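Local coordinates for CRISPR-associated endoribonuclease Cas2 (Streptococcus pyogenes serotype M1, PDB 4QR2), which probably acts as a magnesium-dependent nuclease of CRISPR adaptive immunity, and forms a homodimer thought to join a Cas1 dimer in a heterotetramer, at residues 7-12 / 17-22; 26-31 / 37-42; 53-58 / 66-71. All coordinates share one frame; numbering follows the deposited sequence.

Interaction 1 of 3, residues 7-12 / 17-22; sequences YDVNTE and RKRLRH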
loop_
_atom_site.group_PDB
_atom_site.type_symbol
_atom_site.label_atom_id
_atom_site.label_comp_id
_atom_site.label_asym_id
_atom_site.label_seq_id
_atom_site.Cartn_x
_atom_site.Cartn_y
_atom_site.Cartn_z
ATOM N N TYR A 7 2.554 -2.301 4.506
ATOM C CA TYR A 7 3.770 -2.589 5.213
ATOM C C TYR A 7 4.971 -2.287 4.357
ATOM O O TYR A 7 5.124 -2.827 3.266
ATOM C CB TYR A 7 3.815 -4.082 5.658
ATOM C CG TYR A 7 5.036 -4.484 6.486
ATOM C CD1 TYR A 7 5.623 -3.625 7.370
ATOM C CD2 TYR A 7 5.563 -5.743 6.372
ATOM C CE1 TYR A 7 6.651 -4.013 8.172
ATOM C CE2 TYR A 7 6.611 -6.156 7.144
ATOM C CZ TYR A 7 7.195 -5.318 8.025
ATOM O OH TYR A 7 8.251 -5.738 8.797
ATOM N N ASP A 8 5.833 -1.379 4.829
ATOM C CA ASP A 8 7.071 -1.005 4.149
ATOM C C ASP A 8 8.242 -1.646 4.896
ATOM O O ASP A 8 8.554 -1.286 6.037
ATOM C CB ASP A 8 7.234 0.499 4.242
ATOM C CG ASP A 8 8.376 1.069 3.382
ATOM O OD1 ASP A 8 9.139 0.342 2.805
ATOM O OD2 ASP A 8 8.479 2.348 3.325
ATOM N N VAL A 9 8.831 -2.608 4.218
ATOM C CA VAL A 9 9.960 -3.348 4.718
ATOM C C VAL A 9 10.868 -3.569 3.502
ATOM O O VAL A 9 10.431 -3.700 2.354
ATOM C CB VAL A 9 9.542 -4.663 5.377
ATOM C CG1 VAL A 9 8.875 -5.568 4.360
ATOM C CG2 VAL A 9 10.700 -5.361 6.044
ATOM N N ASN A 10 12.169 -3.627 3.799
ATOM C CA ASN A 10 13.196 -3.825 2.806
ATOM C C ASN A 10 13.402 -5.279 2.487
ATOM O O ASN A 10 13.944 -5.989 3.314
ATOM C CB ASN A 10 14.502 -3.180 3.214
ATOM C CG ASN A 10 15.581 -3.296 2.109
ATOM O OD1 ASN A 10 15.384 -4.020 1.121
ATOM N ND2 ASN A 10 16.636 -2.462 2.189
ATOM N N THR A 11 12.849 -5.750 1.361
ATOM C CA THR A 11 12.868 -7.204 1.028
ATOM C C THR A 11 14.214 -7.633 0.374
ATOM O O THR A 11 14.413 -8.786 -0.050
ATOM C CB THR A 11 11.715 -7.555 0.075
ATOM O OG1 THR A 11 11.857 -6.807 -1.141
ATOM C CG2 THR A 11 10.360 -7.348 0.724
ATOM N N GLU A 12 15.188 -6.692 0.288
ATOM C CA GLU A 12 16.489 -7.033 -0.110
ATOM C C GLU A 12 17.273 -7.762 0.964
ATOM O O GLU A 12 18.326 -8.251 0.653
ATOM C CB GLU A 12 17.304 -5.779 -0.590
ATOM C CG GLU A 12 16.797 -5.239 -1.897
ATOM C CD GLU A 12 17.848 -4.427 -2.650
ATOM O OE1 GLU A 12 17.933 -3.217 -2.389
ATOM O OE2 GLU A 12 18.614 -5.007 -3.417
ATOM N N ARG A 17 12.617 -9.987 4.652
ATOM C CA ARG A 17 11.679 -10.917 4.032
ATOM C C ARG A 17 11.018 -11.785 5.088
ATOM O O ARG A 17 9.853 -12.110 5.011
ATOM C CB ARG A 17 12.350 -11.726 2.929
ATOM C CG ARG A 17 12.862 -10.924 1.722
ATOM C CD ARG A 17 13.272 -11.763 0.499
ATOM N NE ARG A 17 14.349 -12.702 0.757
ATOM C CZ ARG A 17 15.624 -12.346 0.680
ATOM N NH1 ARG A 17 15.969 -11.136 0.288
ATOM N NH2 ARG A 17 16.559 -13.213 0.866
ATOM N N LYS A 18 11.763 -12.142 6.132
ATOM C CA LYS A 18 11.208 -12.919 7.239
ATOM C C LYS A 18 10.141 -12.176 7.997
ATOM O O LYS A 18 9.082 -12.685 8.306
ATOM C CB LYS A 18 12.350 -13.365 8.218
ATOM C CG LYS A 18 11.838 -14.212 9.351
ATOM C CD LYS A 18 12.998 -14.934 10.043
ATOM C CE LYS A 18 12.529 -15.942 11.059
ATOM N NZ LYS A 18 13.586 -16.243 12.084
ATOM N N ARG A 19 10.417 -10.925 8.290
ATOM C CA ARG A 19 9.399 -10.086 8.890
ATOM C C ARG A 19 8.177 -9.990 8.031
ATOM O O ARG A 19 7.072 -10.118 8.546
ATOM C CB ARG A 19 9.942 -8.696 9.183
ATOM C CG ARG A 19 11.027 -8.722 10.273
ATOM C CD ARG A 19 11.366 -7.327 10.885
ATOM N NE ARG A 19 11.859 -6.314 9.988
ATOM C CZ ARG A 19 13.111 -6.231 9.537
ATOM N NH1 ARG A 19 13.439 -5.254 8.726
ATOM N NH2 ARG A 19 14.034 -7.153 9.840
ATOM N N LEU A 20 8.331 -9.839 6.725
ATOM C CA LEU A 20 7.170 -9.767 5.831
ATOM C C LEU A 20 6.407 -11.075 5.874
ATOM O O LEU A 20 5.166 -11.082 5.885
ATOM C CB LEU A 20 7.567 -9.414 4.386
ATOM C CG LEU A 20 6.459 -9.464 3.330
ATOM C CD1 LEU A 20 5.372 -8.467 3.679
ATOM C CD2 LEU A 20 6.997 -9.201 1.921
ATOM N N ARG A 21 7.088 -12.217 5.941
ATOM C CA ARG A 21 6.342 -13.500 6.040
ATOM C C ARG A 21 5.507 -13.538 7.306
ATOM O O ARG A 21 4.375 -14.006 7.303
ATOM C CB ARG A 21 7.318 -14.677 6.072
ATOM C CG ARG A 21 8.010 -14.997 4.729
ATOM C CD ARG A 21 8.631 -16.449 4.716
ATOM N NE ARG A 21 9.741 -16.580 5.658
ATOM C CZ ARG A 21 11.011 -16.147 5.485
ATOM N NH1 ARG A 21 11.860 -16.323 6.458
ATOM N NH2 ARG A 21 11.416 -15.545 4.423
ATOM N N HIS A 22 6.052 -13.008 8.410
ATOM C CA HIS A 22 5.319 -13.038 9.687
ATOM C C HIS A 22 4.188 -12.039 9.707
ATOM O O HIS A 22 3.099 -12.372 10.268
ATOM C CB HIS A 22 6.276 -12.710 10.828
ATOM C CG HIS A 22 7.287 -13.771 11.110
ATOM N ND1 HIS A 22 8.385 -13.539 11.911
ATOM C CD2 HIS A 22 7.458 -15.009 10.589
ATOM C CE1 HIS A 22 9.140 -14.625 11.943
ATOM N NE2 HIS A 22 8.593 -15.543 11.160
HETATM O O HOH W 1 18.751 -11.151 -0.436
#
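Tyr7 turns its CG away from its own N (chi1 -177°), which carries the ring off the end of strand 2-8 toward Leu20 and Arg19, while a bend at chi3 of Arg17 (-61°) folds the guanidinium back onto the loop. The Tyr7 ring lies edge-on to the helix, its CD2 3.8 Å from Leu20 CD1. Its OH runs past the stem of Arg19, 3.4 Å from CB, and the ring and guanidinium planes stand nearly perpendicular. Asp64 takes up both polar ends, bonding the tyrosine hydroxyl and pairing with Arg19 NE. Leu20, buried and branched, offers several carbons at once: CB to Val9 CG1 and CD2 to Thr11 CG2, the latter at 4.0 Å. This is the first strand-to-helix turn of the ferredoxin-like fold, and Asp8, beside Tyr7, is the predicted magnesium ligand. At the far end of the loop, next to the second subunit, Arg17 NH1 donates to Thr11 O (2.8 Å, 157°), the oxygen lying in the guanidinium plane at its edge. A water bridges the same NH1, at 2.9 Å, to Glu12 O. Asn10 closes an Asx turn, its OD1 accepting from Glu12 N. Thr11 packs on Thr11 of the second subunit.

Interaction 2 of 3, residues 26-31 / 37-42; sequences LCVDYG and SVFECS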
loop_
_atom_site.group_PDB
_atom_site.type_symbol
_atom_site.label_atom_id
_atom_site.label_comp_id
_atom_site.label_asym_id
_atom_site.label_seq_id
_atom_site.Cartn_x
_atom_site.Cartn_y
_atom_site.Cartn_z
ATOM N N LEU A 26 0.085 -13.125 9.893
ATOM C CA LEU A 26 -0.847 -12.499 10.817
ATOM C C LEU A 26 -2.027 -11.880 10.103
ATOM O O LEU A 26 -3.171 -12.148 10.521
ATOM C CB LEU A 26 -0.118 -11.467 11.682
ATOM C CG LEU A 26 -0.980 -10.521 12.543
ATOM C CD1 LEU A 26 -1.764 -11.300 13.489
ATOM C CD2 LEU A 26 -0.085 -9.620 13.378
ATOM N N CYS A 27 -1.745 -11.084 9.043
ATOM C CA CYS A 27 -2.730 -10.252 8.404
ATOM C C CYS A 27 -3.719 -11.129 7.639
ATOM O O CYS A 27 -4.903 -10.800 7.634
ATOM C CB CYS A 27 -2.185 -9.231 7.520
ATOM S SG CYS A 27 -1.391 -7.866 8.407
ATOM N N VAL A 28 -3.266 -12.290 7.137
ATOM C CA VAL A 28 -4.175 -13.110 6.320
ATOM C C VAL A 28 -5.119 -13.889 7.191
ATOM O O VAL A 28 -6.012 -14.596 6.687
ATOM C CB VAL A 28 -3.417 -14.013 5.311
ATOM C CG1 VAL A 28 -2.586 -13.176 4.345
ATOM C CG2 VAL A 28 -2.606 -15.105 5.969
ATOM N N ASP A 29 -4.902 -13.859 8.511
ATOM C CA ASP A 29 -5.888 -14.393 9.394
ATOM C C ASP A 29 -7.112 -13.473 9.524
ATOM O O ASP A 29 -8.140 -13.910 10.101
ATOM C CB ASP A 29 -5.303 -14.612 10.776
ATOM C CG ASP A 29 -4.685 -15.999 10.972
ATOM O OD1 ASP A 29 -4.907 -16.916 10.158
ATOM O OD2 ASP A 29 -3.989 -16.215 12.011
ATOM N N TYR A 30 -7.013 -12.246 9.022
ATOM C CA TYR A 30 -8.008 -11.169 9.230
ATOM C C TYR A 30 -8.462 -10.571 7.921
ATOM O O TYR A 30 -9.272 -9.632 7.891
ATOM C CB TYR A 30 -7.488 -10.050 10.130
ATOM C CG TYR A 30 -7.190 -10.547 11.502
ATOM C CD1 TYR A 30 -8.218 -10.728 12.448
ATOM C CD2 TYR A 30 -5.893 -10.889 11.857
ATOM C CE1 TYR A 30 -7.936 -11.212 13.704
ATOM C CE2 TYR A 30 -5.601 -11.332 13.118
ATOM C CZ TYR A 30 -6.626 -11.529 14.021
ATOM O OH TYR A 30 -6.309 -12.005 15.270
ATOM N N GLY A 31 -7.991 -11.118 6.812
ATOM C CA GLY A 31 -8.184 -10.519 5.493
ATOM C C GLY A 31 -7.410 -11.165 4.385
ATOM O O GLY A 31 -6.904 -12.275 4.538
ATOM N N SER A 37 2.831 -6.724 -0.037
ATOM C CA SER A 37 2.866 -6.111 1.307
ATOM C C SER A 37 1.673 -5.234 1.549
ATOM O O SER A 37 1.763 -4.254 2.309
ATOM C CB SER A 37 4.186 -5.337 1.476
ATOM O OG SER A 37 4.330 -4.263 0.503
ATOM N N VAL A 38 0.547 -5.563 0.921
ATOM C CA VAL A 38 -0.687 -4.852 1.181
ATOM C C VAL A 38 -1.823 -5.862 1.485
ATOM O O VAL A 38 -2.035 -6.887 0.775
ATOM C CB VAL A 38 -1.070 -3.917 -0.046
ATOM C CG1 VAL A 38 -2.388 -3.185 0.183
ATOM C CG2 VAL A 38 0.006 -2.900 -0.345
ATOM N N PHE A 39 -2.564 -5.545 2.552
ATOM C CA PHE A 39 -3.592 -6.437 3.078
ATOM C C PHE A 39 -4.906 -5.700 3.275
ATOM O O PHE A 39 -4.959 -4.634 3.840
ATOM C CB PHE A 39 -3.154 -7.146 4.372
ATOM C CG PHE A 39 -1.771 -7.674 4.323
ATOM C CD1 PHE A 39 -0.663 -6.849 4.533
ATOM C CD2 PHE A 39 -1.552 -8.986 3.977
ATOM C CE1 PHE A 39 0.637 -7.361 4.406
ATOM C CE2 PHE A 39 -0.285 -9.492 3.860
ATOM C CZ PHE A 39 0.830 -8.678 4.050
ATOM N N GLU A 40 -5.989 -6.317 2.801
ATOM C CA GLU A 40 -7.305 -5.792 3.025
ATOM C C GLU A 40 -7.966 -6.573 4.132
ATOM O O GLU A 40 -8.306 -7.751 3.949
ATOM C CB GLU A 40 -8.091 -5.856 1.720
ATOM C CG GLU A 40 -7.689 -4.829 0.681
ATOM C CD GLU A 40 -8.355 -4.978 -0.682
ATOM O OE1 GLU A 40 -9.228 -5.940 -0.920
ATOM O OE2 GLU A 40 -7.986 -4.146 -1.554
ATOM N N CYS A 41 -8.132 -5.962 5.301
ATOM C CA CYS A 41 -8.487 -6.723 6.509
ATOM C C CYS A 41 -9.856 -6.287 6.998
ATOM O O CYS A 41 -10.252 -5.156 6.849
ATOM C CB CYS A 41 -7.460 -6.565 7.651
ATOM S SG CYS A 41 -5.863 -7.228 7.254
ATOM N N SER A 42 -10.649 -7.201 7.474
ATOM C CA SER A 42 -11.929 -6.821 8.005
ATOM C C SER A 42 -11.866 -7.236 9.477
ATOM O O SER A 42 -11.658 -8.444 9.819
ATOM C CB SER A 42 -13.052 -7.565 7.284
ATOM O OG SER A 42 -14.276 -7.361 7.940
#
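One face of the Phe39 ring carries Cys27, whose CB sits 3.9 Å from the ring centroid, displaced toward the rim, and Val28 CG1 comes up at the ring edge, 4.3 Å from CD2. The Cys27 sulfur lies over the same face, 4.3 Å from the centroid, so a CH-pi and a sulfur-aromatic contact share it. Cysteine suits the site, being small enough to let the helix end settle onto the ring while its polarisable sulfur meets the pi cloud. Beyond the ring, Cys41 SG approaches Cys27 O and CB from the strand. In the ferredoxin-like fold this is where helix 14-27 leads, through a type I turn from Cys27 to Tyr30, into strand 31-35, the outermost of this chain's sheet on that side, which then pairs with strand 38-42. The pairing opens with Ser42 N donating to Tyr30 O (2.8 Å, 156°), almost in line with the carbonyl. That oxygen also receives a CA-H contact from Cys41, at 3.3 Å. Gly31 and Cys41 then form an antiparallel non-hydrogen-bonded pair with CA atoms only 3.9 Å apart. Glycine fits here because, lacking a side chain, it lets its CA come within 3.2 Å of Glu40 O.

Interaction 3 of 3, residues 53-58 / 66-71; sequences HRLTQI and IRFYLL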
loop_
_atom_site.group_PDB
_atom_site.type_symbol
_atom_site.label_atom_id
_atom_site.label_comp_id
_atom_site.label_asym_id
_atom_site.label_seq_id
_atom_site.Cartn_x
_atom_site.Cartn_y
_atom_site.Cartn_z
ATOM N N HIS A 53 -0.903 -4.559 18.413
ATOM C CA HIS A 53 0.074 -5.047 19.395
ATOM C C HIS A 53 0.972 -6.152 18.806
ATOM O O HIS A 53 2.156 -6.119 19.007
ATOM C CB HIS A 53 -0.626 -5.632 20.611
ATOM C CG HIS A 53 -1.316 -4.603 21.466
ATOM N ND1 HIS A 53 -2.270 -4.933 22.402
ATOM C CD2 HIS A 53 -1.171 -3.250 21.540
ATOM C CE1 HIS A 53 -2.678 -3.844 23.031
ATOM N NE2 HIS A 53 -2.016 -2.806 22.543
ATOM N N ARG A 54 0.370 -7.087 18.096
ATOM C CA ARG A 54 1.118 -8.179 17.460
ATOM C C ARG A 54 2.078 -7.750 16.402
ATOM O O ARG A 54 3.253 -8.211 16.374
ATOM C CB ARG A 54 0.179 -9.301 17.007
ATOM C CG ARG A 54 -0.425 -9.954 18.212
ATOM C CD ARG A 54 -0.967 -11.298 17.923
ATOM N NE ARG A 54 -2.280 -11.111 17.555
ATOM C CZ ARG A 54 -2.980 -11.858 16.714
ATOM N NH1 ARG A 54 -2.453 -12.939 16.105
ATOM N NH2 ARG A 54 -4.240 -11.465 16.468
ATOM N N LEU A 55 1.621 -6.822 15.578
ATOM C CA LEU A 55 2.491 -6.257 14.530
ATOM C C LEU A 55 3.607 -5.513 15.139
ATOM O O LEU A 55 4.765 -5.601 14.654
ATOM C CB LEU A 55 1.676 -5.376 13.604
ATOM C CG LEU A 55 0.691 -6.044 12.681
ATOM C CD1 LEU A 55 -0.225 -4.968 12.102
ATOM C CD2 LEU A 55 1.458 -6.783 11.554
ATOM N N THR A 56 3.368 -4.828 16.249
ATOM C CA THR A 56 4.465 -4.113 16.925
ATOM C C THR A 56 5.587 -5.023 17.399
ATOM O O THR A 56 6.758 -4.632 17.355
ATOM C CB THR A 56 3.919 -3.317 18.119
ATOM O OG1 THR A 56 3.059 -2.294 17.626
ATOM C CG2 THR A 56 5.041 -2.681 18.856
ATOM N N GLN A 57 5.233 -6.232 17.800
ATOM C CA GLN A 57 6.226 -7.225 18.192
ATOM C C GLN A 57 6.961 -7.840 16.974
ATOM O O GLN A 57 8.012 -8.424 17.120
ATOM C CB GLN A 57 5.553 -8.296 18.995
ATOM C CG GLN A 57 4.923 -7.775 20.306
ATOM C CD GLN A 57 5.942 -7.057 21.160
ATOM O OE1 GLN A 57 5.959 -5.816 21.274
ATOM N NE2 GLN A 57 6.861 -7.839 21.718
ATOM N N ILE A 58 6.408 -7.777 15.797
ATOM C CA ILE A 58 7.069 -8.352 14.585
ATOM C C ILE A 58 7.985 -7.373 13.827
ATOM O O ILE A 58 9.064 -7.758 13.358
ATOM C CB ILE A 58 6.022 -8.874 13.583
ATOM C CG1 ILE A 58 5.283 -10.066 14.216
ATOM C CG2 ILE A 58 6.693 -9.137 12.197
ATOM C CD1 ILE A 58 3.925 -10.384 13.670
ATOM N N ILE A 66 4.196 0.677 9.163
ATOM C CA ILE A 66 2.894 0.169 8.787
ATOM C C ILE A 66 1.934 1.351 8.855
ATOM O O ILE A 66 1.948 2.115 9.837
ATOM C CB ILE A 66 2.407 -0.970 9.733
ATOM C CG1 ILE A 66 3.296 -2.205 9.479
ATOM C CG2 ILE A 66 0.911 -1.230 9.484
ATOM C CD1 ILE A 66 2.799 -3.481 10.068
ATOM N N ARG A 67 1.099 1.456 7.822
ATOM C CA ARG A 67 0.033 2.394 7.775
ATOM C C ARG A 67 -1.257 1.633 7.702
ATOM O O ARG A 67 -1.344 0.585 7.037
ATOM C CB ARG A 67 0.192 3.393 6.560
ATOM C CG ARG A 67 1.373 4.282 6.762
ATOM C CD ARG A 67 1.655 5.159 5.550
ATOM N NE ARG A 67 0.700 6.248 5.445
ATOM C CZ ARG A 67 0.838 7.402 6.081
ATOM N NH1 ARG A 67 1.827 7.547 6.969
ATOM N NH2 ARG A 67 -0.034 8.344 5.908
ATOM N N PHE A 68 -2.256 2.184 8.364
ATOM C CA PHE A 68 -3.619 1.626 8.365
ATOM C C PHE A 68 -4.576 2.648 7.815
ATOM O O PHE A 68 -4.694 3.769 8.389
ATOM C CB PHE A 68 -4.064 1.318 9.803
ATOM C CG PHE A 68 -3.175 0.381 10.544
ATOM C CD1 PHE A 68 -3.132 -0.916 10.203
ATOM C CD2 PHE A 68 -2.370 0.837 11.585
ATOM C CE1 PHE A 68 -2.330 -1.850 10.905
ATOM C CE2 PHE A 68 -1.536 -0.052 12.290
ATOM C CZ PHE A 68 -1.498 -1.402 11.915
ATOM N N TYR A 69 -5.294 2.292 6.748
ATOM C CA TYR A 69 -6.295 3.188 6.182
ATOM C C TYR A 69 -7.643 2.607 6.442
ATOM O O TYR A 69 -7.931 1.487 6.069
ATOM C CB TYR A 69 -6.096 3.351 4.650
ATOM C CG TYR A 69 -4.758 3.987 4.284
ATOM C CD1 TYR A 69 -3.625 3.269 4.192
ATOM C CD2 TYR A 69 -4.714 5.331 4.008
ATOM C CE1 TYR A 69 -2.439 3.889 3.903
ATOM C CE2 TYR A 69 -3.572 5.958 3.654
ATOM C CZ TYR A 69 -2.430 5.260 3.596
ATOM O OH TYR A 69 -1.248 5.884 3.305
ATOM N N LEU A 70 -8.442 3.324 7.229
ATOM C CA LEU A 70 -9.813 2.938 7.504
ATOM C C LEU A 70 -10.727 3.256 6.345
ATOM O O LEU A 70 -11.099 4.401 6.099
ATOM C CB LEU A 70 -10.286 3.647 8.780
ATOM C CG LEU A 70 -9.651 2.968 9.978
ATOM C CD1 LEU A 70 -8.163 3.244 10.299
ATOM C CD2 LEU A 70 -10.580 3.378 11.098
ATOM N N LEU A 71 -11.140 2.249 5.639
ATOM C CA LEU A 71 -11.933 2.451 4.425
ATOM C C LEU A 71 -13.419 2.439 4.773
ATOM O O LEU A 71 -13.866 1.776 5.713
ATOM C CB LEU A 71 -11.627 1.358 3.419
ATOM C CG LEU A 71 -10.123 1.249 3.087
ATOM C CD1 LEU A 71 -9.945 0.255 1.971
ATOM C CD2 LEU A 71 -9.456 2.532 2.686
#
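The hydroxyl oxygen of Tyr69, on the other side of the strand from the Ile66 and Phe68 side chains that meet Leu55, is held by two groups. Arg67 NE donates to it (2.9 Å, 162°), with the oxygen in the guanidinium plane, and Glu40 OE2 of the second subunit is its other partner. Glu40 of that subunit also pairs ionically with Arg67 NH2, so one acid holds two residues of the strand. Tyrosine and arginine are long enough to carry polar ends across to it.

The side facing segment 53-58 of helix 45-58 is wholly apolar. Both methyls of Leu55, reaching down to the sheet, lie 3.9 Å from Ile66 CD1, and CD1 in addition lies 3.8 Å from Phe68 CZ. The leucine and isoleucine chains cross at about a right angle, the extended isoleucine (chi2 -167°) bringing its CD1 up against the fork. Phe68 comes from the opposite direction and presents its edge, with Leu55 CD1 in the ring plane. CG2 of Ile66 covers one face of that ring, 3.4 Å above the plane and offset toward the rim. The beta-branched isoleucine thus serves two neighbours, its long branch meeting the helix and its short one the ring.

Here a helix packs on one face of the ferredoxin-like antiparallel sheet, which runs on across the interface as Arg67, Phe68 and Tyr69 pair antiparallel with a strand of the second subunit. Around this layer, Phe48 of helix 45-58 meets Phe68 edge-to-face, Leu26 of helix 14-27 touches Leu55, and Val3 and Val5 of strand 2-8 adjoin Phe68 and Ile66.

Overall arrangement
Interaction 3 is buried throughout, whereas interactions 1 and 2 each run from a buried apolar patch to an exposed end. Interactions 1 and 2 both belong to helix 14-27, one near its start and the other at its finish, and reach neighbouring strands of a single antiparallel sheet; interaction 3 sets helix 45-58 on the same face. The chemistry follows position: side-chain and water-mediated bonds at the loop of 7-12, backbone pairing with sulfur and aromatic contacts at 26-31 / 37-42, and hydrocarbon packing alone between 53-58 and 66-71. They join directly where Tyr7 packs on Ile66 and Leu26 on Leu55, and all three adjoin the second subunit.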